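Local coordinates for adhesion and penetration protein autotransporter (Haemophilus influenzae, PDB 3SYJ) that promotes adherence to and invasion of host cells as a self-associating surface adhesin, and is probably also a serine protease, at residues G1-F15 with V200-S214. Residues are numbered along the deposited sequence; the frame is centred on the assembly and turned at random.
Sequences GHTYFGIDYQYYRDF and VRKAGEYGPLPIAGS
H2 N donates to A212 O over 2.9 Å with an N-H...O angle of 152°, the one hydrogen bond of a single antiparallel bridge between strand 2-4 and the 200-214 loop. On its other side the strand runs parallel to strand 159-162, to which G1, T3 and F5 bond through their backbones. Near the bridge, the CE1 atom of the H2 ring packs 3.6 Å from S214 CB, while G213 O lies at the ring's edge, in its plane.

Two aromatic faces carry CH-pi contacts. R201 CA sits 3.6 Å from the centroid of the Y4 ring and only 7° off its normal; with G6 N above the opposite face, the ring is sandwiched. Y4 has CG anti to its own N (chi1 177°), which carries the ring under R201, and its OH reaches D164. The Y12 ring is likewise covered twice, by T3 CB over its centre and by L209 CD2 nearer the rim, 4.1 Å from the centroid.

Apolar contacts spread outward from L209: CD2 also meets I7 CG2, and Y11 CB at 3.9 Å, whereas CD1 turns to F15 CD1 at 4.0 Å. L209 thus touches both helix 9-17, through Y11, Y12 and F15, and I7 at the end of the turn before it.

The N-terminal strand and helix are thereby packed against the segment leading to S218, the active-site serine by similarity, within the chymotrypsin-like S6 protease domain of this autotransporter passenger.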
loop_
_atom_site.group_PDB
_atom_site.type_symbol
_atom_site.label_atom_id
_atom_site.label_comp_id
_atom_site.label_asym_id
_atom_site.label_seq_id
_atom_site.Cartn_x
_atom_site.Cartn_y
_atom_site.Cartn_z
ATOM N N GLY A 1 -26.633 62.976 0.224
ATOM C CA GLY A 1 -25.485 63.487 -0.507
ATOM C C GLY A 1 -25.609 63.333 -2.011
ATOM O O GLY A 1 -26.596 62.792 -2.505
ATOM N N HIS A 2 -24.594 63.800 -2.731
ATOM C CA HIS A 2 -24.595 63.781 -4.182
ATOM C C HIS A 2 -23.575 62.799 -4.704
ATOM O O HIS A 2 -22.379 62.954 -4.466
ATOM C CB HIS A 2 -24.262 65.173 -4.738
ATOM C CG HIS A 2 -25.303 66.210 -4.451
ATOM N ND1 HIS A 2 -25.335 66.932 -3.278
ATOM C CD2 HIS A 2 -26.344 66.657 -5.193
ATOM C CE1 HIS A 2 -26.355 67.770 -3.305
ATOM N NE2 HIS A 2 -26.985 67.624 -4.457
ATOM N N THR A 3 -24.049 61.803 -5.444
ATOM C CA THR A 3 -23.171 60.848 -6.089
ATOM C C THR A 3 -23.114 61.104 -7.600
ATOM O O THR A 3 -23.879 61.909 -8.139
ATOM C CB THR A 3 -23.638 59.399 -5.827
ATOM O OG1 THR A 3 -24.907 59.172 -6.454
ATOM C CG2 THR A 3 -23.759 59.137 -4.324
ATOM N N TYR A 4 -22.202 60.406 -8.268
ATOM C CA TYR A 4 -22.014 60.508 -9.706
ATOM C C TYR A 4 -22.736 59.366 -10.421
ATOM O O TYR A 4 -22.376 58.196 -10.271
ATOM C CB TYR A 4 -20.516 60.476 -10.019
ATOM C CG TYR A 4 -20.158 60.502 -11.484
ATOM C CD1 TYR A 4 -20.915 61.227 -12.400
ATOM C CD2 TYR A 4 -19.036 59.826 -11.950
ATOM C CE1 TYR A 4 -20.577 61.251 -13.745
ATOM C CE2 TYR A 4 -18.690 59.845 -13.290
ATOM C CZ TYR A 4 -19.463 60.562 -14.184
ATOM O OH TYR A 4 -19.115 60.587 -15.515
ATOM N N PHE A 5 -23.757 59.716 -11.199
ATOM C CA PHE A 5 -24.555 58.740 -11.934
ATOM C C PHE A 5 -23.735 57.954 -12.960
ATOM O O PHE A 5 -24.180 56.917 -13.458
ATOM C CB PHE A 5 -25.751 59.422 -12.614
ATOM C CG PHE A 5 -26.699 58.462 -13.284
ATOM C CD1 PHE A 5 -27.468 57.593 -12.528
ATOM C CD2 PHE A 5 -26.817 58.428 -14.667
ATOM C CE1 PHE A 5 -28.342 56.704 -13.134
ATOM C CE2 PHE A 5 -27.689 57.545 -15.281
ATOM C CZ PHE A 5 -28.455 56.682 -14.515
ATOM N N GLY A 6 -22.534 58.439 -13.261
ATOM C CA GLY A 6 -21.625 57.728 -14.146
ATOM C C GLY A 6 -20.969 56.511 -13.506
ATOM O O GLY A 6 -20.284 55.734 -14.179
ATOM N N ILE A 7 -21.176 56.356 -12.200
ATOM C CA ILE A 7 -20.658 55.216 -11.447
ATOM C C ILE A 7 -21.820 54.523 -10.728
ATOM O O ILE A 7 -22.716 55.199 -10.210
ATOM C CB ILE A 7 -19.598 55.675 -10.428
ATOM C CG1 ILE A 7 -18.318 56.095 -11.150
ATOM C CG2 ILE A 7 -19.297 54.585 -9.403
ATOM C CD1 ILE A 7 -17.371 56.883 -10.282
ATOM N N ASP A 8 -21.819 53.187 -10.725
ATOM C CA ASP A 8 -22.869 52.412 -10.057
ATOM C C ASP A 8 -23.145 52.965 -8.675
ATOM O O ASP A 8 -22.221 53.185 -7.893
ATOM C CB ASP A 8 -22.465 50.949 -9.904
ATOM C CG ASP A 8 -22.520 50.189 -11.204
ATOM O OD1 ASP A 8 -23.210 50.644 -12.139
ATOM O OD2 ASP A 8 -21.873 49.131 -11.291
ATOM N N TYR A 9 -24.419 53.186 -8.378
ATOM C CA TYR A 9 -24.824 53.680 -7.069
ATOM C C TYR A 9 -24.378 52.699 -5.997
ATOM O O TYR A 9 -24.094 53.096 -4.871
ATOM C CB TYR A 9 -26.342 53.850 -7.013
ATOM C CG TYR A 9 -26.833 54.844 -5.984
ATOM C CD1 TYR A 9 -26.261 56.106 -5.867
ATOM C CD2 TYR A 9 -27.897 54.535 -5.155
ATOM C CE1 TYR A 9 -26.732 57.027 -4.931
ATOM C CE2 TYR A 9 -28.372 55.443 -4.220
ATOM C CZ TYR A 9 -27.792 56.680 -4.112
ATOM O OH TYR A 9 -28.278 57.558 -3.178
ATOM N N GLN A 10 -24.300 51.417 -6.355
ATOM C CA GLN A 10 -23.929 50.385 -5.391
ATOM C C GLN A 10 -22.615 50.683 -4.668
ATOM O O GLN A 10 -22.484 50.388 -3.478
ATOM C CB GLN A 10 -23.875 49.004 -6.041
ATOM C CG GLN A 10 -23.926 47.868 -5.026
ATOM C CD GLN A 10 -25.259 47.801 -4.276
ATOM O OE1 GLN A 10 -26.326 47.951 -4.871
ATOM N NE2 GLN A 10 -25.196 47.563 -2.966
ATOM N N TYR A 11 -21.650 51.272 -5.374
ATOM C CA TYR A 11 -20.368 51.610 -4.749
ATOM C C TYR A 11 -20.576 52.472 -3.514
ATOM O O TYR A 11 -20.035 52.208 -2.452
ATOM C CB TYR A 11 -19.461 52.363 -5.721
ATOM C CG TYR A 11 -18.726 51.491 -6.706
ATOM C CD1 TYR A 11 -17.608 50.757 -6.316
ATOM C CD2 TYR A 11 -19.128 51.425 -8.034
ATOM C CE1 TYR A 11 -16.925 49.964 -7.231
ATOM C CE2 TYR A 11 -18.457 50.644 -8.950
ATOM C CZ TYR A 11 -17.360 49.918 -8.549
ATOM O OH TYR A 11 -16.704 49.148 -9.474
ATOM N N TYR A 12 -21.373 53.510 -3.664
ATOM C CA TYR A 12 -21.590 54.446 -2.585
ATOM C C TYR A 12 -22.390 53.830 -1.445
ATOM O O TYR A 12 -22.251 54.222 -0.290
ATOM C CB TYR A 12 -22.327 55.659 -3.130
ATOM C CG TYR A 12 -21.604 56.384 -4.242
ATOM C CD1 TYR A 12 -20.632 57.343 -3.961
ATOM C CD2 TYR A 12 -21.904 56.127 -5.571
ATOM C CE1 TYR A 12 -19.978 58.022 -4.980
ATOM C CE2 TYR A 12 -21.261 56.800 -6.596
ATOM C CZ TYR A 12 -20.298 57.746 -6.297
ATOM O OH TYR A 12 -19.661 58.410 -7.323
ATOM N N ARG A 13 -23.258 52.885 -1.772
ATOM C CA ARG A 13 -24.044 52.220 -0.745
ATOM C C ARG A 13 -23.165 51.232 0.017
ATOM O O ARG A 13 -23.161 51.224 1.242
ATOM C CB ARG A 13 -25.250 51.509 -1.358
ATOM C CG ARG A 13 -26.316 52.438 -1.934
ATOM C CD ARG A 13 -26.962 53.309 -0.872
ATOM N NE ARG A 13 -27.102 52.597 0.392
ATOM C CZ ARG A 13 -28.026 51.677 0.632
ATOM N NH1 ARG A 13 -28.886 51.385 -0.326
ATOM N NH2 ARG A 13 -28.084 51.050 1.805
ATOM N N ASP A 14 -22.413 50.412 -0.712
ATOM C CA ASP A 14 -21.521 49.434 -0.091
ATOM C C ASP A 14 -20.491 50.132 0.795
ATOM O O ASP A 14 -20.193 49.675 1.905
ATOM C CB ASP A 14 -20.823 48.574 -1.153
ATOM C CG ASP A 14 -21.738 47.493 -1.733
ATOM O OD1 ASP A 14 -22.860 47.319 -1.204
ATOM O OD2 ASP A 14 -21.335 46.821 -2.713
ATOM N N PHE A 15 -19.960 51.243 0.296
ATOM C CA PHE A 15 -18.977 52.048 1.017
ATOM C C PHE A 15 -19.511 52.389 2.413
ATOM O O PHE A 15 -18.831 52.167 3.413
ATOM C CB PHE A 15 -18.665 53.334 0.230
ATOM C CG PHE A 15 -17.301 53.914 0.507
ATOM C CD1 PHE A 15 -16.195 53.500 -0.219
ATOM C CD2 PHE A 15 -17.127 54.885 1.484
ATOM C CE1 PHE A 15 -14.941 54.036 0.025
ATOM C CE2 PHE A 15 -15.875 55.427 1.735
ATOM C CZ PHE A 15 -14.780 55.005 1.002
ATOM N N VAL A 200 -18.158 66.186 -8.766
ATOM C CA VAL A 200 -18.497 64.805 -8.435
ATOM C C VAL A 200 -18.265 63.871 -9.618
ATOM O O VAL A 200 -18.029 62.672 -9.440
ATOM C CB VAL A 200 -19.954 64.671 -7.921
ATOM C CG1 VAL A 200 -20.939 64.775 -9.057
ATOM C CG2 VAL A 200 -20.129 63.354 -7.202
ATOM N N ARG A 201 -18.303 64.436 -10.820
ATOM C CA ARG A 201 -18.118 63.674 -12.045
ATOM C C ARG A 201 -16.677 63.193 -12.152
ATOM O O ARG A 201 -16.365 62.310 -12.947
ATOM C CB ARG A 201 -18.465 64.532 -13.273
ATOM C CG ARG A 201 -19.907 65.013 -13.335
ATOM C CD ARG A 201 -20.124 65.989 -14.490
ATOM N NE ARG A 201 -19.249 67.155 -14.397
ATOM C CZ ARG A 201 -19.158 68.102 -15.327
ATOM N NH1 ARG A 201 -19.892 68.030 -16.433
ATOM N NH2 ARG A 201 -18.328 69.126 -15.155
ATOM N N LYS A 202 -15.799 63.771 -11.344
ATOM C CA LYS A 202 -14.375 63.499 -11.486
ATOM C C LYS A 202 -13.746 62.833 -10.269
ATOM O O LYS A 202 -14.109 63.115 -9.128
ATOM C CB LYS A 202 -13.626 64.792 -11.821
ATOM C CG LYS A 202 -14.023 65.386 -13.160
ATOM C CD LYS A 202 -13.390 66.742 -13.370
ATOM C CE LYS A 202 -13.274 67.070 -14.850
ATOM N NZ LYS A 202 -12.482 66.037 -15.607
ATOM N N ALA A 203 -12.788 61.952 -10.532
ATOM C CA ALA A 203 -11.980 61.379 -9.472
ATOM C C ALA A 203 -11.207 62.497 -8.767
ATOM O O ALA A 203 -10.709 63.425 -9.409
ATOM C CB ALA A 203 -11.036 60.332 -10.034
ATOM N N GLY A 204 -11.121 62.412 -7.442
ATOM C CA GLY A 204 -10.469 63.447 -6.662
ATOM C C GLY A 204 -9.174 63.004 -6.006
ATOM O O GLY A 204 -8.737 61.859 -6.163
ATOM N N GLU A 205 -8.559 63.921 -5.265
ATOM C CA GLU A 205 -7.272 63.664 -4.633
ATOM C C GLU A 205 -7.418 62.676 -3.480
ATOM O O GLU A 205 -6.436 62.094 -3.033
ATOM C CB GLU A 205 -6.620 64.973 -4.166
ATOM C CG GLU A 205 -7.291 65.621 -2.969
ATOM C CD GLU A 205 -7.136 67.140 -2.955
ATOM O OE1 GLU A 205 -6.688 67.707 -3.979
ATOM O OE2 GLU A 205 -7.470 67.769 -1.925
ATOM N N TYR A 206 -8.650 62.472 -3.015
ATOM C CA TYR A 206 -8.903 61.461 -1.988
ATOM C C TYR A 206 -9.529 60.174 -2.527
ATOM O O TYR A 206 -9.845 59.270 -1.751
ATOM C CB TYR A 206 -9.736 62.011 -0.829
ATOM C CG TYR A 206 -9.054 63.111 -0.047
ATOM C CD1 TYR A 206 -7.894 62.868 0.681
ATOM C CD2 TYR A 206 -9.583 64.391 -0.026
ATOM C CE1 TYR A 206 -7.276 63.883 1.401
ATOM C CE2 TYR A 206 -8.982 65.406 0.684
ATOM C CZ TYR A 206 -7.832 65.156 1.398
ATOM O OH TYR A 206 -7.255 66.199 2.098
ATOM N N GLY A 207 -9.683 60.077 -3.846
ATOM C CA GLY A 207 -10.139 58.834 -4.450
ATOM C C GLY A 207 -11.228 58.978 -5.499
ATOM O O GLY A 207 -11.675 60.081 -5.804
ATOM N N PRO A 208 -11.672 57.847 -6.052
ATOM C CA PRO A 208 -12.602 57.848 -7.184
ATOM C C PRO A 208 -14.061 58.087 -6.785
ATOM O O PRO A 208 -14.907 58.197 -7.667
ATOM C CB PRO A 208 -12.467 56.427 -7.753
ATOM C CG PRO A 208 -11.603 55.649 -6.772
ATOM C CD PRO A 208 -11.397 56.490 -5.556
ATOM N N LEU A 209 -14.363 58.137 -5.490
ATOM C CA LEU A 209 -15.755 58.238 -5.056
ATOM C C LEU A 209 -16.011 59.466 -4.200
ATOM O O LEU A 209 -16.421 59.344 -3.051
ATOM C CB LEU A 209 -16.163 56.978 -4.286
ATOM C CG LEU A 209 -16.104 55.659 -5.066
ATOM C CD1 LEU A 209 -16.177 54.474 -4.112
ATOM C CD2 LEU A 209 -17.203 55.567 -6.123
ATOM N N PRO A 210 -15.767 60.662 -4.751
ATOM C CA PRO A 210 -16.032 61.866 -3.956
ATOM C C PRO A 210 -17.523 62.029 -3.752
ATOM O O PRO A 210 -18.292 61.804 -4.686
ATOM C CB PRO A 210 -15.524 63.003 -4.845
ATOM C CG PRO A 210 -14.761 62.355 -5.951
ATOM C CD PRO A 210 -15.319 60.987 -6.114
ATOM N N ILE A 211 -17.930 62.422 -2.551
ATOM C CA ILE A 211 -19.343 62.609 -2.252
ATOM C C ILE A 211 -19.569 63.873 -1.426
ATOM O O ILE A 211 -18.881 64.120 -0.433
ATOM C CB ILE A 211 -19.925 61.378 -1.529
ATOM C CG1 ILE A 211 -21.447 61.469 -1.415
ATOM C CG2 ILE A 211 -19.274 61.193 -0.162
ATOM C CD1 ILE A 211 -22.065 60.222 -0.816
ATOM N N ALA A 212 -20.531 64.678 -1.852
ATOM C CA ALA A 212 -20.824 65.936 -1.181
ATOM C C ALA A 212 -22.101 65.794 -0.380
ATOM O O ALA A 212 -22.962 64.984 -0.711
ATOM C CB ALA A 212 -20.966 67.052 -2.202
ATOM N N GLY A 213 -22.227 66.593 0.670
ATOM C CA GLY A 213 -23.400 66.540 1.520
ATOM C C GLY A 213 -24.497 67.435 0.990
ATOM O O GLY A 213 -24.264 68.247 0.100
ATOM N N SER A 214 -25.695 67.282 1.542
ATOM C CA SER A 214 -26.846 68.085 1.148
ATOM C C SER A 214 -27.761 68.287 2.355
ATOM O O SER A 214 -27.374 67.990 3.482
ATOM C CB SER A 214 -27.599 67.400 0.014
ATOM O OG SER A 214 -27.723 66.012 0.261
#